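Local coordinates for aminotransferase (Helicobacter pylori, PDB 2FNU), which catalyses the PLP-dependent transamination of a UDP-linked 4-keto sugar, giving UDP-4-amino-4,6-dideoxy-N-acetyl-beta-L-altrosamine in the pathway to pseudaminic acid, at the interface of chains A and B. Residues are numbered along the deposited sequence; one frame, centred on the assembly and turned at random. Chains: chain A/B, aminotransferase.

The interface of chains A and B. Residues chain A 9, 11, 181, 186, 188, 238; chain B 23, 28, 234.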
ATOM      1  N   PRO A   9     -18.027  -4.939   7.187  1.00 13.51           N
ATOM      2  CA  PRO A   9     -17.826  -5.864   6.078  1.00 12.56           C
ATOM      3  C   PRO A   9     -18.833  -7.004   6.149  1.00 14.80           C
ATOM      4  O   PRO A   9     -19.269  -7.384   7.250  1.00 15.08           O
ATOM      5  CB  PRO A   9     -16.413  -6.398   6.314  1.00 13.87           C
ATOM      6  CG  PRO A   9     -16.216  -6.305   7.769  1.00 15.42           C
ATOM      7  CD  PRO A   9     -16.971  -5.060   8.209  1.00 14.23           C
ATOM      8  N   LEU A  11     -18.860 -10.540   4.693  1.00 14.23           N
ATOM      9  CA  LEU A  11     -18.267 -11.729   4.056  1.00 15.24           C
ATOM     10  C   LEU A  11     -19.147 -12.954   4.249  1.00 16.07           C
ATOM     11  O   LEU A  11     -19.838 -13.078   5.263  1.00 18.00           O
ATOM     12  CB  LEU A  11     -16.890 -12.000   4.666  1.00 14.93           C
ATOM     13  CG  LEU A  11     -15.707 -11.274   4.006  1.00 22.35           C
ATOM     14  CD1 LEU A  11     -15.883  -9.767   3.883  1.00 29.75           C
ATOM     15  CD2 LEU A  11     -14.366 -11.637   4.680  1.00 16.35           C
ATOM     16  N   ALA A 181     -12.621  -2.079   4.249  1.00 11.96           N
ATOM     17  CA  ALA A 181     -13.516  -2.968   4.977  1.00 11.80           C
ATOM     18  C   ALA A 181     -14.988  -2.571   5.011  1.00 13.32           C
ATOM     19  O   ALA A 181     -15.863  -3.440   4.985  1.00 15.20           O
ATOM     20  CB  ALA A 181     -13.005  -3.129   6.396  1.00 14.29           C
ATOM     21  N   THR A 186     -15.514  -5.311  -0.340  1.00 11.99           N
ATOM     22  CA  THR A 186     -14.257  -5.157   0.373  1.00 11.91           C
ATOM     23  C   THR A 186     -13.171  -6.160  -0.022  1.00 13.28           C
ATOM     24  O   THR A 186     -13.465  -7.298  -0.422  1.00 14.25           O
ATOM     25  CB  THR A 186     -14.454  -5.199   1.909  1.00 15.64           C
ATOM     26  OG1 THR A 186     -13.243  -4.777   2.557  1.00 14.91           O
ATOM     27  CG2 THR A 186     -14.850  -6.590   2.412  1.00 15.05           C
ATOM     28  N   ALA A 188     -10.617  -5.903   2.427  1.00 12.21           N
ATOM     29  CA  ALA A 188     -10.046  -5.487   3.731  1.00 12.87           C
ATOM     30  C   ALA A 188      -9.412  -4.093   3.663  1.00 11.93           C
ATOM     31  O   ALA A 188      -9.868  -3.167   4.355  1.00 12.78           O
ATOM     32  CB  ALA A 188      -9.082  -6.530   4.281  1.00 14.12           C
ATOM     33  N   LEU A 238     -10.732 -12.228  -2.483  1.00 14.49           N
ATOM     34  CA  LEU A 238     -11.836 -11.656  -1.730  1.00 14.55           C
ATOM     35  C   LEU A 238     -12.620 -10.646  -2.584  1.00 14.19           C
ATOM     36  O   LEU A 238     -13.863 -10.705  -2.655  1.00 15.83           O
ATOM     37  CB  LEU A 238     -11.291 -10.985  -0.466  1.00 18.52           C
ATOM     38  CG  LEU A 238     -12.291 -10.443   0.544  1.00 22.02           C
ATOM     39  CD1 LEU A 238     -13.381 -11.485   0.877  1.00 18.59           C
ATOM     40  CD2 LEU A 238     -11.519 -10.004   1.813  1.00 16.85           C
TER
ATOM     41  N   LEU B  23     -11.402 -13.681   9.013  1.00 14.72           N
ATOM     42  CA  LEU B  23     -12.508 -13.548   8.078  1.00 16.03           C
ATOM     43  C   LEU B  23     -13.857 -13.695   8.801  1.00 17.21           C
ATOM     44  O   LEU B  23     -14.900 -13.242   8.300  1.00 18.46           O
ATOM     45  CB  LEU B  23     -12.383 -14.595   6.972  1.00 18.36           C
ATOM     46  CG  LEU B  23     -11.129 -14.496   6.088  1.00 17.55           C
ATOM     47  CD1 LEU B  23     -11.175 -15.584   5.006  1.00 22.69           C
ATOM     48  CD2 LEU B  23     -10.948 -13.113   5.446  1.00 15.72           C
ATOM     49  N   LEU B  28     -11.650  -6.209   9.834  1.00 14.53           N
ATOM     50  CA  LEU B  28     -10.720  -6.717   8.821  1.00 14.95           C
ATOM     51  C   LEU B  28      -9.510  -5.815   8.656  1.00 14.41           C
ATOM     52  O   LEU B  28      -8.543  -6.204   8.003  1.00 15.41           O
ATOM     53  CB  LEU B  28     -11.399  -6.819   7.447  1.00 15.31           C
ATOM     54  CG  LEU B  28     -12.534  -7.840   7.344  1.00 15.10           C
ATOM     55  CD1 LEU B  28     -13.087  -7.868   5.942  1.00 16.83           C
ATOM     56  CD2 LEU B  28     -12.080  -9.248   7.732  1.00 16.94           C
ATOM     57  N   ILE B 234      -6.087  -9.386   8.114  1.00 14.55           N
ATOM     58  CA  ILE B 234      -5.897 -10.700   7.502  1.00 14.61           C
ATOM     59  C   ILE B 234      -4.388 -10.946   7.389  1.00 13.97           C
ATOM     60  O   ILE B 234      -3.877 -11.976   7.826  1.00 15.71           O
ATOM     61  CB  ILE B 234      -6.549 -10.770   6.115  1.00 15.27           C
ATOM     62  CG1 ILE B 234      -8.074 -10.548   6.213  1.00 17.12           C
ATOM     63  CG2 ILE B 234      -6.254 -12.114   5.450  1.00 18.53           C
ATOM     64  CD1 ILE B 234      -8.731 -10.326   4.839  1.00 18.40           C
TER
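A:Thr186 and A:Ala188, which both face B:Leu28, are tied together on their own side by a hydrogen bond. The backbone N of A:Ala188 gives its hydrogen to the hydroxyl OG1 of A:Thr186 at 2.9 Å. The angle at the hydrogen is 146°. In A:Thr186 the hydroxyl lies anti to the backbone N (chi1 -168°). The bond probably helps hold this rotation, which turns the methyl CG2 toward CD1 of B:Leu28.

PseC belongs to the DegT/DnrJ/EryC1 family of PLP-dependent sugar aminotransferases. The patch is part of a two-fold symmetric dimer interface, and its twin has the chains exchanged. It lies close to the active site: A:Pro9 and A:Ala181 of one chain and B:Leu28 of the other also line nucleotide-sugar pockets of the dimer, and B:Leu28 is a substrate-binding residue.

B:Leu28 is the centre of the apolar cluster. CG lies anti to the carbonyl carbon, and CD1 continues anti to CA (chi2 -178°), which carries this branch into chain A. CD1 comes to 3.7 Å from CB of A:Pro9, and the two side chains lie alongside, pointing opposite ways. CD1 also meets CD1 of A:Leu11 tip to tip, at 4.0 Å. Nearer the backbone, CB of B:Leu28 packs on the methyl CB of A:Ala188 at 3.9 Å, and CB of A:Ala181 touches it more loosely.

A:Leu11 divides its branches between two partners. While CD1 faces B:Leu28, CD2 reaches CD2 of B:Leu23 at 3.8 Å. The side chain of A:Leu11 lies roughly perpendicular to that of B:Leu23. B:Leu23 ends helix 13-23 of chain B.

B:Ile234, near the start of helix 233-244, presents the end methyl CD1. That methyl contacts CB of A:Ala188 at 3.9 Å. CD2 of A:Leu238 is slightly farther, at 4.1 Å from the same CD1 of B:Ile234. A:Leu238 lies on helix 233-243 of chain A, and its side chain runs obliquely to that of B:Ile234.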